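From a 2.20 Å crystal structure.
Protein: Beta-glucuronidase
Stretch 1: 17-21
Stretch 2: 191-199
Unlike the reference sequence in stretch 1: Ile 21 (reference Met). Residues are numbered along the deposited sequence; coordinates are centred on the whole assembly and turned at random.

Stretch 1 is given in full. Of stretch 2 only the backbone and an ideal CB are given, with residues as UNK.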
# COMPACT_ATOMS: atom_id res chain seq x y z
N GLU B 17 -38.72 -20.28 29.77
CA GLU B 17 -39.81 -19.87 30.65
C GLU B 17 -39.36 -19.73 32.10
O GLU B 17 -40.07 -19.09 32.90
CB GLU B 17 -40.96 -20.88 30.57
CG GLU B 17 -40.75 -22.10 31.44
CD GLU B 17 -39.86 -23.15 30.80
OE1 GLU B 17 -39.22 -22.84 29.75
OE2 GLU B 17 -39.82 -24.28 31.34
N ALA B 18 -38.21 -20.30 32.45
CA ALA B 18 -37.72 -20.41 33.83
C ALA B 18 -36.50 -19.56 34.12
O ALA B 18 -36.38 -19.05 35.23
CB ALA B 18 -37.38 -21.87 34.14
N ARG B 19 -35.58 -19.43 33.18
CA ARG B 19 -34.34 -18.69 33.38
C ARG B 19 -34.30 -17.49 32.43
O ARG B 19 -34.88 -17.52 31.34
CB ARG B 19 -33.11 -19.57 33.13
CG ARG B 19 -33.04 -20.86 33.94
CD ARG B 19 -31.82 -21.69 33.55
NE ARG B 19 -31.60 -22.85 34.42
CZ ARG B 19 -30.40 -23.34 34.71
NH1 ARG B 19 -29.30 -22.76 34.21
NH2 ARG B 19 -30.28 -24.40 35.49
N GLN B 20 -33.61 -16.44 32.87
CA GLN B 20 -33.50 -15.25 32.04
C GLN B 20 -32.09 -14.66 32.17
O GLN B 20 -31.41 -14.88 33.17
CB GLN B 20 -34.55 -14.20 32.39
CG GLN B 20 -34.76 -13.19 31.27
CD GLN B 20 -35.85 -12.18 31.56
OE1 GLN B 20 -36.14 -11.85 32.72
NE2 GLN B 20 -36.45 -11.67 30.49
N ILE B 21 -31.69 -13.93 31.13
CA ILE B 21 -30.36 -13.36 31.01
C ILE B 21 -30.49 -11.85 30.85
O ILE B 21 -31.34 -11.37 30.08
CB ILE B 21 -29.58 -13.93 29.79
CG1 ILE B 21 -29.39 -15.46 29.92
CG2 ILE B 21 -28.27 -13.18 29.57
CD1 ILE B 21 -28.97 -16.12 28.59
N UNK B 191 -27.85 -13.24 35.26
CA UNK B 191 -28.91 -14.16 34.88
C UNK B 191 -29.57 -14.77 36.11
O UNK B 191 -28.98 -14.84 37.19
CB UNK B 191 -28.36 -15.26 33.97
N UNK B 192 -30.83 -15.21 35.95
CA UNK B 192 -31.59 -15.77 37.05
C UNK B 192 -31.99 -17.22 36.76
O UNK B 192 -32.06 -17.65 35.60
CB UNK B 192 -32.83 -14.92 37.32
N UNK B 193 -32.16 -17.99 37.84
CA UNK B 193 -32.71 -19.34 37.82
C UNK B 193 -33.59 -19.53 39.05
O UNK B 193 -33.51 -18.75 40.01
CB UNK B 193 -31.60 -20.39 37.78
N UNK B 194 -34.44 -20.57 39.05
CA UNK B 194 -35.07 -20.99 40.31
C UNK B 194 -34.03 -21.40 41.33
O UNK B 194 -32.89 -21.76 40.99
CB UNK B 194 -36.04 -22.15 40.07
N UNK B 195 -34.42 -21.36 42.62
CA UNK B 195 -33.47 -21.69 43.68
C UNK B 195 -33.13 -23.18 43.71
O UNK B 195 -32.07 -23.55 44.23
CB UNK B 195 -34.03 -21.26 45.04
N UNK B 196 -33.99 -24.03 43.17
CA UNK B 196 -33.65 -25.44 42.96
C UNK B 196 -33.48 -25.63 41.47
O UNK B 196 -34.42 -25.41 40.70
CB UNK B 196 -34.71 -26.38 43.53
N UNK B 197 -32.28 -26.04 41.05
CA UNK B 197 -31.89 -25.83 39.66
C UNK B 197 -30.84 -26.83 39.20
O UNK B 197 -30.12 -27.44 40.00
CB UNK B 197 -31.36 -24.41 39.47
N UNK B 198 -30.72 -26.92 37.88
CA UNK B 198 -29.75 -27.80 37.24
C UNK B 198 -28.39 -27.12 37.24
O UNK B 198 -28.23 -26.02 36.70
CB UNK B 198 -30.18 -28.16 35.82
N UNK B 199 -27.40 -27.78 37.85
CA UNK B 199 -26.04 -27.26 38.00
C UNK B 199 -25.11 -27.69 36.86
O UNK B 199 -24.36 -26.86 36.33
CB UNK B 199 -25.46 -27.72 39.34

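Position 191 pairs with Ile 21 as a non-hydrogen-bonded antiparallel pair, their CA atoms 4.2 Å apart, and its CB emerges on the same face of the sheet as the side chain of Ile 21. The ideal CB of 191 lies a tight 3.2 Å from Gln 20 O, so the first carbon has little slack, while stretch 1 does not block the atoms beyond it from running outward. A beta-branched, aliphatic or aromatic residue would suit a strand here, beside an isoleucine. The deposited residue is Tyr 191, with chi1 at p. Tyr 191 CB packs 4.1 Å from Ile 21 CG1, and the ring leads away from stretch 1, its hydroxyl finding a partner elsewhere in the structure. Ile 21 itself differs from the reference sequence, which has methionine.

At 192 the backbone does the joining. The N of 192 donates to Gln 20 O at 2.9 Å, and the O of 192 accepts a weak bond from Gln 20 N at 3.4 Å; the O of 192 also lies 3.3 Å from Arg 19 CA in a CA-H...O contact. CB points to the face that carries the side chain of Gln 20, whose end leads away, leaving its aliphatic base as the near neighbour. A small or medium residue, such as alanine, serine, cysteine or valine, would be reasonable. It is Cys 192, chi1 p, which sets SG 3.9 Å from Gln 20 CB.

The CB of 193 points sideways, 4.1 Å from Arg 19 CG, where the arginine begins its extended run along stretch 2. Phi and psi of -142° and 164° are those of a strand, so threonine or valine fits well, and alanine or serine could serve. Thr 193 places CG2 over one face of the guanidinium, 3.7 Å from Arg 19 NE. Its hydroxyl turns to its own stretch, Thr 193 OG1 donating to the backbone O of 194 at 2.9 Å.

With phi at -60° and psi at 157°, 194 is compatible with proline, though many residues can adopt these angles. The ideal CB meets nothing of stretch 1 nearby. Pro 194 makes its contact through the ring instead: Pro 194 CD lies 3.8 Å from Ala 18 O, and Pro 194 CG 4.4 Å from Ala 18 CB.

Positions 195 and 196 are out of reach, so stretch 1 sets no preference; they are Lys 195 and Glu 196.

At 197 CB points toward stretch 1, 4.1 Å from Arg 19 NH2, so a polar, acidic, aromatic or aliphatic residue could follow, while a second positive charge would suit the guanidinium least. Tyr 197, chi1 p, adds little contact, with Arg 19 NH2 near the plane of its ring, at the edge.

The group that matters most to this contact at 198 is again the backbone: the O of 198 accepts from Arg 19 NH2 at 2.9 Å, near the guanidinium plane. A water accepts from Arg 19 NH1 at 3.1 Å and donates to the O of 198 at 2.8 Å. The CB of 198 points sideways, 3.8 Å from Arg 19 NH2, so an uncharged or acidic side chain could sit there. Ile 198 supplies an aliphatic one.

The CB of 199 points away, leaving the choice open; it is Glu 199.

Stretch 2, residues 191-199: YCTPKEYIE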
# COMPACT_ATOMS: atom_id res chain seq x y z
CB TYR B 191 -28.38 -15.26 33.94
CG TYR B 191 -27.48 -16.33 34.53
CD1 TYR B 191 -28.03 -17.50 35.09
CD2 TYR B 191 -26.10 -16.25 34.43
CE1 TYR B 191 -27.22 -18.52 35.58
CE2 TYR B 191 -25.28 -17.27 34.91
CZ TYR B 191 -25.84 -18.41 35.48
OH TYR B 191 -25.04 -19.43 35.97
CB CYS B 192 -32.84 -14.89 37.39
SG CYS B 192 -34.17 -14.82 36.19
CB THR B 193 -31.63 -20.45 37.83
OG1 THR B 193 -31.06 -20.57 39.14
CG2 THR B 193 -30.53 -20.24 36.78
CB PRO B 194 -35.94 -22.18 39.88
CG PRO B 194 -36.20 -21.97 38.41
CD PRO B 194 -34.94 -21.32 37.89
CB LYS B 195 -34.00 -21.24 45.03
CG LYS B 195 -34.29 -19.75 45.09
CD LYS B 195 -33.75 -19.12 46.36
CE LYS B 195 -33.79 -17.59 46.26
NZ LYS B 195 -33.79 -16.90 47.59
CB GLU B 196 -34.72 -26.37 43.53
CG GLU B 196 -35.14 -26.04 44.96
CD GLU B 196 -35.94 -27.18 45.63
OE1 GLU B 196 -35.75 -27.41 46.85
OE2 GLU B 196 -36.75 -27.84 44.92
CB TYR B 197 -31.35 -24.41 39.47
CG TYR B 197 -30.00 -24.23 40.13
CD1 TYR B 197 -29.91 -23.92 41.48
CD2 TYR B 197 -28.82 -24.38 39.40
CE1 TYR B 197 -28.68 -23.75 42.09
CE2 TYR B 197 -27.59 -24.22 40.00
CZ TYR B 197 -27.52 -23.91 41.35
OH TYR B 197 -26.30 -23.75 41.95
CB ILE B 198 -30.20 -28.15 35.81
CG1 ILE B 198 -31.56 -28.86 35.86
CG2 ILE B 198 -29.15 -28.99 35.11
CD1 ILE B 198 -32.41 -28.62 34.62
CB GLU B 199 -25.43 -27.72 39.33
CG GLU B 199 -26.28 -27.44 40.56
CD GLU B 199 -25.61 -27.91 41.85
OE1 GLU B 199 -24.94 -28.96 41.84
OE2 GLU B 199 -25.74 -27.23 42.89
O HOH W 1 -26.83 -23.70 35.92
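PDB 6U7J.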